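Local structure of probable transcriptional repressor protein (Mycobacterium tuberculosis, 4FX0) at residues G30-N33 and T34-S37; T38-V41 and I42-S45; W126-V129 and R130-A134. The protein is a MarR-family, redox-dependent transcription factor that probably acts as a dimeric repressor by binding DNA through a winged helix-turn-helix. One frame throughout, in Å; residues are numbered along the deposited sequence.

How the contacts relate
Contact 1 runs from the preceding loop into helix 33-45, and contact 2 follows on to its end. Their centres are about 11 Å apart, and they meet where Leu31 CD1 packs on Leu39 CD1 at 3.5 Å. Contact 3 comes much later in the chain, on the first turns of helix 126-142. Its centre is about 22 Å from the centre of each of the others, and the nearest atoms are about 12 Å apart in both cases. All three touch the second subunit. Contacts 1 and 2 both touch helix 66-78, and contact 2 also touches helix 55-62. These two helices probably form the helix-turn-helix, the part expected to bind DNA.

Contact 1: G30-N33 and T34-S37; sequences GLTN and TQFS
Thr32 and Gln35 meet at the N-cap of helix 33-45, the helix that leads into the helix-turn-helix of this MarR fold. Gln35 turns its amide back to the start of the helix. Its OE1 accepts the backbone N of Thr32 at 3.1 Å, a side-chain-to-N-cap bond of the kind found in a capping box. The bond is fairly straight at hydrogen, 163°, but the donor stands above the amide plane. The CG of Gln35 lies anti to its own carbonyl carbon (chi1 -72°), and the chain runs extended beyond CG. This carries OE1 back past Thr32.

The Thr32 hydroxyl pairs with that of Thr34, OG1 to OG1, at 3.2 Å; either could donate. Thr32 O takes the first helical bond, from Phe36 N at 2.7 Å. The Asn33 amide finds its partner outside the turn: ND2 donates to Asp23 OD1 on helix 7-26. Leu31 adds apolar cover, with CD1 4.3 Å from Phe36 CB. Beyond that, the Phe36 ring meets Trp112. The hydroxyl of Ser37 also pairs with Arg12 of the second subunit, which ties this turn to the dimer. Within the helix, Asn33 O is gripped twice: Ser37 N (2.9 Å) and Ser37 OG (2.5 Å) reach it from opposite faces of its carbonyl plane.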
ATOM      1  N   GLY B  30      18.005  10.423   1.999  1.00 69.59           N
ATOM      2  CA  GLY B  30      18.208   9.715   0.748  1.00 59.21           C
ATOM      3  C   GLY B  30      17.546   8.350   0.725  1.00 59.15           C
ATOM      4  O   GLY B  30      18.009   7.438   0.039  1.00 61.54           O
ATOM      5  N   LEU B  31      16.455   8.209   1.472  1.00 55.45           N
ATOM      6  CA  LEU B  31      15.744   6.938   1.552  1.00 50.12           C
ATOM      7  C   LEU B  31      14.284   7.067   1.135  1.00 52.50           C
ATOM      8  O   LEU B  31      13.642   8.082   1.397  1.00 56.45           O
ATOM      9  CB  LEU B  31      15.806   6.380   2.974  1.00 39.37           C
ATOM     10  CG  LEU B  31      17.192   6.058   3.529  1.00 50.24           C
ATOM     11  CD1 LEU B  31      17.064   5.422   4.901  1.00 53.57           C
ATOM     12  CD2 LEU B  31      17.940   5.141   2.577  1.00 48.22           C
ATOM     13  N   THR B  32      13.769   6.031   0.481  1.00 52.49           N
ATOM     14  CA  THR B  32      12.341   5.937   0.219  1.00 56.29           C
ATOM     15  C   THR B  32      11.695   5.208   1.390  1.00 52.82           C
ATOM     16  O   THR B  32      12.375   4.498   2.134  1.00 56.85           O
ATOM     17  CB  THR B  32      12.046   5.186  -1.093  1.00 60.27           C
ATOM     18  OG1 THR B  32      12.416   3.809  -0.958  1.00 66.20           O
ATOM     19  CG2 THR B  32      12.823   5.807  -2.244  1.00 44.40           C
ATOM     20  N   ASN B  33      10.389   5.388   1.566  1.00 47.83           N
ATOM     21  CA  ASN B  33       9.693   4.773   2.692  1.00 53.07           C
ATOM     22  C   ASN B  33       9.900   3.261   2.739  1.00 51.81           C
ATOM     23  O   ASN B  33      10.117   2.690   3.808  1.00 47.53           O
ATOM     24  CB  ASN B  33       8.200   5.124   2.684  1.00 62.99           C
ATOM     25  CG  ASN B  33       7.450   4.487   1.529  1.00 65.64           C
ATOM     26  OD1 ASN B  33       6.918   3.384   1.654  1.00 66.21           O
ATOM     27  ND2 ASN B  33       7.394   5.186   0.401  1.00 67.09           N
ATOM     28  N   THR B  34       9.848   2.618   1.576  1.00 53.03           N
ATOM     29  CA  THR B  34      10.076   1.181   1.496  1.00 55.88           C
ATOM     30  C   THR B  34      11.521   0.840   1.850  1.00 44.16           C
ATOM     31  O   THR B  34      11.777  -0.107   2.593  1.00 47.66           O
ATOM     32  CB  THR B  34       9.749   0.628   0.097  1.00 62.11           C
ATOM     33  OG1 THR B  34      10.650   1.190  -0.865  1.00 72.34           O
ATOM     34  CG2 THR B  34       8.317   0.972  -0.290  1.00 38.58           C
ATOM     35  N   GLN B  35      12.462   1.613   1.316  1.00 42.96           N
ATOM     36  CA  GLN B  35      13.877   1.417   1.627  1.00 46.06           C
ATOM     37  C   GLN B  35      14.120   1.580   3.123  1.00 55.45           C
ATOM     38  O   GLN B  35      14.657   0.685   3.776  1.00 63.64           O
ATOM     39  CB  GLN B  35      14.748   2.400   0.842  1.00 45.11           C
ATOM     40  CG  GLN B  35      14.848   2.099  -0.645  1.00 36.61           C
ATOM     41  CD  GLN B  35      15.479   3.236  -1.426  1.00 58.55           C
ATOM     42  OE1 GLN B  35      15.947   4.218  -0.848  1.00 68.48           O
ATOM     43  NE2 GLN B  35      15.490   3.112  -2.748  1.00 52.05           N
ATOM     44  N   PHE B  36      13.720   2.729   3.657  1.00 54.98           N
ATOM     45  CA  PHE B  36      13.787   2.970   5.091  1.00 48.27           C
ATOM     46  C   PHE B  36      13.219   1.778   5.851  1.00 55.02           C
ATOM     47  O   PHE B  36      13.829   1.285   6.801  1.00 58.36           O
ATOM     48  CB  PHE B  36      13.015   4.241   5.455  1.00 47.26           C
ATOM     49  CG  PHE B  36      12.709   4.368   6.921  1.00 48.70           C
ATOM     50  CD1 PHE B  36      13.632   4.923   7.793  1.00 58.07           C
ATOM     51  CD2 PHE B  36      11.496   3.932   7.427  1.00 50.09           C
ATOM     52  CE1 PHE B  36      13.348   5.040   9.143  1.00 60.56           C
ATOM     53  CE2 PHE B  36      11.208   4.046   8.776  1.00 52.65           C
ATOM     54  CZ  PHE B  36      12.134   4.601   9.634  1.00 47.98           C
ATOM     55  N   SER B  37      12.051   1.313   5.418  1.00 50.36           N
ATOM     56  CA  SER B  37      11.389   0.182   6.056  1.00 51.55           C
ATOM     57  C   SER B  37      12.294  -1.044   6.106  1.00 47.07           C
ATOM     58  O   SER B  37      12.544  -1.595   7.178  1.00 43.88           O
ATOM     59  CB  SER B  37      10.087  -0.161   5.330  1.00 35.10           C
ATOM     60  OG  SER B  37       9.190   0.936   5.343  1.00 59.66           O
TER

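Contact 2: T38-V41 and I42-S45; sequences TLAV and ISLS
Ser43 reaches back to the carbonyl of Ala40, and Ser45 reaches back to that of Val41, on the last two turns of helix 33-45. The contact is helical packing within this helix, which in the MarR fold lies against the winged helix-turn-helix.

The closely packed side belongs to Thr38, Leu39 and Ile42. Ile42 N donates to Thr38 O at 2.9 Å, and Ser43 N donates to Leu39 O at 2.8 Å with a nearly straight N-H (171°). The CG1 of Ile42 swings anti to its carbonyl carbon (chi1 -63°) and runs back beside Thr38 O, at 3.1 Å. Leu39 and Ile42 then pack on Val82 and Leu97 of the strands of the wing. Thr38 settles against Met76 of helix 66-78, and its OG1 bonds to Gln35 O one turn earlier.

The other side is looser. Leu44 is exposed, and Val41 and Ser45 lie partly exposed beside Arg61. Leu44 still packs on Phe3 of the second subunit, together with the buried Ala40.

Here the helix is finishing, and its carbonyls gather extra donors. Ala40 O takes Leu44 N and also Ser43 OG, the latter at 2.6 Å; both come from the same face of its plane. Val41 O takes Ser45 N at 3.0 Å and Ser45 OG at 3.0 Å. It also has a weak bond from Leu44 N, at an angle of only 123°.

Each serine hydroxyl thus adds a second bond to a carbonyl that keeps its helical N-H. The polar end of each serine is thereby bonded to its own helix.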
ATOM      1  N   THR B  38      12.782  -1.470   4.944  1.00 51.43           N
ATOM      2  CA  THR B  38      13.621  -2.660   4.868  1.00 56.47           C
ATOM      3  C   THR B  38      14.846  -2.513   5.763  1.00 55.26           C
ATOM      4  O   THR B  38      15.216  -3.446   6.475  1.00 61.58           O
ATOM      5  CB  THR B  38      14.065  -2.968   3.423  1.00 50.32           C
ATOM      6  OG1 THR B  38      14.974  -1.959   2.969  1.00 69.07           O
ATOM      7  CG2 THR B  38      12.863  -3.023   2.492  1.00 55.93           C
ATOM      8  N   LEU B  39      15.471  -1.340   5.728  1.00 47.27           N
ATOM      9  CA  LEU B  39      16.614  -1.069   6.591  1.00 49.05           C
ATOM     10  C   LEU B  39      16.236  -1.307   8.043  1.00 46.58           C
ATOM     11  O   LEU B  39      16.859  -2.113   8.734  1.00 57.49           O
ATOM     12  CB  LEU B  39      17.099   0.371   6.422  1.00 45.97           C
ATOM     13  CG  LEU B  39      17.846   0.705   5.133  1.00 47.97           C
ATOM     14  CD1 LEU B  39      18.354   2.135   5.180  1.00 51.24           C
ATOM     15  CD2 LEU B  39      18.995  -0.266   4.924  1.00 43.51           C
ATOM     16  N   ALA B  40      15.210  -0.593   8.496  1.00 35.07           N
ATOM     17  CA  ALA B  40      14.722  -0.725   9.861  1.00 34.94           C
ATOM     18  C   ALA B  40      14.539  -2.194  10.222  1.00 44.70           C
ATOM     19  O   ALA B  40      14.990  -2.642  11.277  1.00 53.98           O
ATOM     20  CB  ALA B  40      13.413   0.029  10.026  1.00 35.40           C
ATOM     21  N   VAL B  41      13.883  -2.937   9.338  1.00 52.50           N
ATOM     22  CA  VAL B  41      13.664  -4.366   9.539  1.00 55.15           C
ATOM     23  C   VAL B  41      14.980  -5.097   9.763  1.00 52.66           C
ATOM     24  O   VAL B  41      15.106  -5.901  10.688  1.00 46.37           O
ATOM     25  CB  VAL B  41      12.951  -5.002   8.329  1.00 54.62           C
ATOM     26  CG1 VAL B  41      13.002  -6.520   8.418  1.00 49.59           C
ATOM     27  CG2 VAL B  41      11.514  -4.509   8.234  1.00 52.64           C
ATOM     28  N   ILE B  42      15.956  -4.814   8.907  1.00 57.21           N
ATOM     29  CA  ILE B  42      17.265  -5.452   8.989  1.00 50.78           C
ATOM     30  C   ILE B  42      17.985  -5.079  10.281  1.00 42.61           C
ATOM     31  O   ILE B  42      18.537  -5.940  10.965  1.00 42.33           O
ATOM     32  CB  ILE B  42      18.147  -5.083   7.781  1.00 56.62           C
ATOM     33  CG1 ILE B  42      17.508  -5.593   6.487  1.00 59.39           C
ATOM     34  CG2 ILE B  42      19.543  -5.658   7.947  1.00 60.22           C
ATOM     35  CD1 ILE B  42      18.260  -5.200   5.236  1.00 61.09           C
ATOM     36  N   SER B  43      17.973  -3.792  10.613  1.00 36.18           N
ATOM     37  CA  SER B  43      18.594  -3.320  11.844  1.00 50.17           C
ATOM     38  C   SER B  43      17.948  -3.979  13.057  1.00 53.40           C
ATOM     39  O   SER B  43      18.587  -4.159  14.094  1.00 69.50           O
ATOM     40  CB  SER B  43      18.484  -1.798  11.953  1.00 61.23           C
ATOM     41  OG  SER B  43      17.129  -1.385  11.998  1.00 71.06           O
ATOM     42  N   LEU B  44      16.675  -4.336  12.917  1.00 47.66           N
ATOM     43  CA  LEU B  44      15.933  -4.987  13.990  1.00 56.31           C
ATOM     44  C   LEU B  44      16.315  -6.451  14.144  1.00 58.88           C
ATOM     45  O   LEU B  44      16.488  -6.941  15.259  1.00 57.99           O
ATOM     46  CB  LEU B  44      14.429  -4.904  13.722  1.00 71.81           C
ATOM     47  CG  LEU B  44      13.698  -3.594  14.011  1.00 76.37           C
ATOM     48  CD1 LEU B  44      12.285  -3.661  13.456  1.00 85.52           C
ATOM     49  CD2 LEU B  44      13.681  -3.310  15.505  1.00 63.55           C
ATOM     50  N   SER B  45      16.443  -7.144  13.019  1.00 60.52           N
ATOM     51  CA  SER B  45      16.545  -8.600  13.029  1.00 69.94           C
ATOM     52  C   SER B  45      17.974  -9.150  13.028  1.00 80.68           C
ATOM     53  O   SER B  45      18.175 -10.348  13.226  1.00 84.17           O
ATOM     54  CB  SER B  45      15.760  -9.179  11.849  1.00 70.69           C
ATOM     55  OG  SER B  45      14.463  -8.609  11.783  1.00 70.24           O
TER

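Contact 3: W126-V129 and R130-A134; sequences WPRV and RRDIA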
ATOM      1  N   TRP B 126      -3.979   6.740  18.009  1.00 68.43           N
ATOM      2  CA  TRP B 126      -3.255   6.030  16.961  1.00 70.02           C
ATOM      3  C   TRP B 126      -3.134   4.526  17.222  1.00 67.60           C
ATOM      4  O   TRP B 126      -3.417   3.722  16.335  1.00 69.94           O
ATOM      5  CB  TRP B 126      -1.874   6.649  16.724  1.00 67.93           C
ATOM      6  CG  TRP B 126      -0.992   5.790  15.876  1.00 67.12           C
ATOM      7  CD1 TRP B 126       0.280   5.390  16.158  1.00 69.89           C
ATOM      8  CD2 TRP B 126      -1.327   5.200  14.613  1.00 66.37           C
ATOM      9  NE1 TRP B 126       0.764   4.599  15.144  1.00 72.67           N
ATOM     10  CE2 TRP B 126      -0.204   4.466  14.187  1.00 69.80           C
ATOM     11  CE3 TRP B 126      -2.466   5.228  13.803  1.00 65.39           C
ATOM     12  CZ2 TRP B 126      -0.188   3.765  12.981  1.00 65.84           C
ATOM     13  CZ3 TRP B 126      -2.447   4.530  12.608  1.00 62.02           C
ATOM     14  CH2 TRP B 126      -1.316   3.808  12.209  1.00 58.71           C
ATOM     15  N   PRO B 127      -2.708   4.139  18.435  1.00 59.80           N
ATOM     16  CA  PRO B 127      -2.613   2.706  18.739  1.00 54.65           C
ATOM     17  C   PRO B 127      -3.915   1.992  18.399  1.00 65.01           C
ATOM     18  O   PRO B 127      -3.902   0.929  17.775  1.00 69.28           O
ATOM     19  CB  PRO B 127      -2.390   2.690  20.253  1.00 52.47           C
ATOM     20  CG  PRO B 127      -1.718   3.981  20.542  1.00 54.83           C
ATOM     21  CD  PRO B 127      -2.297   4.975  19.576  1.00 57.87           C
ATOM     22  N   ARG B 128      -5.030   2.587  18.810  1.00 67.37           N
ATOM     23  CA  ARG B 128      -6.353   2.044  18.537  1.00 69.82           C
ATOM     24  C   ARG B 128      -6.553   1.856  17.038  1.00 66.50           C
ATOM     25  O   ARG B 128      -6.829   0.750  16.571  1.00 66.51           O
ATOM     26  CB  ARG B 128      -7.426   2.985  19.096  1.00 94.49           C
ATOM     27  CG  ARG B 128      -8.858   2.489  18.958  1.00111.73           C
ATOM     28  CD  ARG B 128      -9.844   3.533  19.471  1.00128.65           C
ATOM     29  NE  ARG B 128      -9.841   4.738  18.646  1.00136.27           N
ATOM     30  CZ  ARG B 128     -10.346   5.909  19.023  1.00126.29           C
ATOM     31  NH1 ARG B 128     -10.893   6.045  20.224  1.00132.34           N
ATOM     32  NH2 ARG B 128     -10.298   6.950  18.201  1.00108.22           N
ATOM     33  N   VAL B 129      -6.397   2.945  16.290  1.00 65.37           N
ATOM     34  CA  VAL B 129      -6.611   2.937  14.847  1.00 54.32           C
ATOM     35  C   VAL B 129      -5.642   2.004  14.131  1.00 61.40           C
ATOM     36  O   VAL B 129      -6.028   1.277  13.215  1.00 74.73           O
ATOM     37  CB  VAL B 129      -6.471   4.348  14.254  1.00 54.29           C
ATOM     38  CG1 VAL B 129      -6.582   4.299  12.736  1.00 55.97           C
ATOM     39  CG2 VAL B 129      -7.522   5.277  14.847  1.00 54.39           C
ATOM     40  N   ARG B 130      -4.381   2.030  14.548  1.00 52.17           N
ATOM     41  CA  ARG B 130      -3.370   1.167  13.957  1.00 48.58           C
ATOM     42  C   ARG B 130      -3.816  -0.282  14.059  1.00 51.70           C
ATOM     43  O   ARG B 130      -3.891  -0.998  13.058  1.00 57.87           O
ATOM     44  CB  ARG B 130      -2.029   1.343  14.671  1.00 44.26           C
ATOM     45  CG  ARG B 130      -0.859   0.684  13.958  1.00 44.46           C
ATOM     46  CD  ARG B 130       0.271   0.369  14.920  1.00 45.91           C
ATOM     47  NE  ARG B 130      -0.063  -0.753  15.792  1.00 51.92           N
ATOM     48  CZ  ARG B 130       0.203  -2.022  15.506  1.00 66.01           C
ATOM     49  NH1 ARG B 130       0.813  -2.337  14.370  1.00 75.06           N
ATOM     50  NH2 ARG B 130      -0.139  -2.981  16.357  1.00 60.84           N
ATOM     51  N   ARG B 131      -4.117  -0.709  15.280  1.00 46.08           N
ATOM     52  CA  ARG B 131      -4.533  -2.080  15.536  1.00 51.20           C
ATOM     53  C   ARG B 131      -5.759  -2.445  14.702  1.00 65.26           C
ATOM     54  O   ARG B 131      -5.845  -3.547  14.164  1.00 57.31           O
ATOM     55  CB  ARG B 131      -4.818  -2.275  17.024  1.00 48.32           C
ATOM     56  CG  ARG B 131      -5.159  -3.698  17.419  1.00 49.93           C
ATOM     57  CD  ARG B 131      -5.402  -3.791  18.916  1.00 99.78           C
ATOM     58  NE  ARG B 131      -4.393  -3.056  19.675  1.00 93.52           N
ATOM     59  CZ  ARG B 131      -4.592  -1.861  20.225  1.00 86.55           C
ATOM     60  NH1 ARG B 131      -5.769  -1.262  20.108  1.00 93.06           N
ATOM     61  NH2 ARG B 131      -3.614  -1.267  20.896  1.00 75.23           N
ATOM     62  N   ASP B 132      -6.705  -1.515  14.596  1.00 73.15           N
ATOM     63  CA  ASP B 132      -7.884  -1.717  13.761  1.00 69.14           C
ATOM     64  C   ASP B 132      -7.486  -2.000  12.315  1.00 59.01           C
ATOM     65  O   ASP B 132      -7.879  -3.017  11.742  1.00 62.82           O
ATOM     66  CB  ASP B 132      -8.807  -0.497  13.821  1.00 85.68           C
ATOM     67  CG  ASP B 132      -9.724  -0.514  15.032  1.00100.00           C
ATOM     68  OD1 ASP B 132     -10.241  -1.599  15.374  1.00 97.86           O
ATOM     69  OD2 ASP B 132      -9.931   0.558  15.640  1.00109.60           O
ATOM     70  N   ILE B 133      -6.706  -1.095  11.733  1.00 60.47           N
ATOM     71  CA  ILE B 133      -6.250  -1.239  10.354  1.00 57.34           C
ATOM     72  C   ILE B 133      -5.546  -2.573  10.145  1.00 56.46           C
ATOM     73  O   ILE B 133      -5.844  -3.302   9.198  1.00 59.90           O
ATOM     74  CB  ILE B 133      -5.296  -0.095   9.958  1.00 58.59           C
ATOM     75  CG1 ILE B 133      -6.018   1.253  10.046  1.00 58.87           C
ATOM     76  CG2 ILE B 133      -4.743  -0.323   8.558  1.00 52.21           C
ATOM     77  CD1 ILE B 133      -5.126   2.448   9.773  1.00 53.84           C
ATOM     78  N   ALA B 134      -4.609  -2.884  11.034  1.00 50.65           N
ATOM     79  CA  ALA B 134      -3.890  -4.149  10.973  1.00 56.42           C
ATOM     80  C   ALA B 134      -4.857  -5.323  11.097  1.00 61.89           C
ATOM     81  O   ALA B 134      -4.776  -6.286  10.337  1.00 67.13           O
ATOM     82  CB  ALA B 134      -2.830  -4.211  12.061  1.00 61.14           C
TER
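Arg130 lays its aliphatic stem over one face of the Trp126 indole, a CH-pi contact one turn apart on helix 126-142. Arg130 CB stands 3.5 Å from the centroid of the six-membered ring, only 12° off the ring normal. Its CG follows at 3.3 Å from Trp126 CZ2. Both CG atoms sit anti to their backbone N, with chi1 168° for Trp126, and this brings ring and stem together. The Arg130 chain then bends at chi3, and its guanidinium stands steeply to the indole, with planes 80° apart.

Ile133 comes to the same ring from its edge, where CD1 lies 4.4 Å from Trp126 CZ3. The same CD1 also touches Val129 CG1, at 3.8 Å. This makes a small apolar patch of three side chains.

The opposite charges of Arg128 and Asp132 do not pair. The two side chains run alongside each other, pointing the same way, but Arg128 NE remains 5.1 Å from Asp132 OD2. The Arg131 chain also bends at chi3. One face of its guanidinium lies over Pro127 O, with the oxygen 3.5 Å above the plane.

Backbone bonds run regularly beneath, such as Ile133 N to Val129 O at 2.9 Å.

This start of helix 126-142 belongs to the helical dimer interface of the MarR fold. Trp126 NE1 donates to Glu5 O of the second subunit, and Arg130 NH1 forms a salt bridge with Asp4 of that subunit. Ile133 packs on its Ala14, in helix 7-26, and Trp126 on its Leu136, in helix 126-142. Within its own chain, the helix follows helix 99-119 through a short loop, where Val129 rests on Val123.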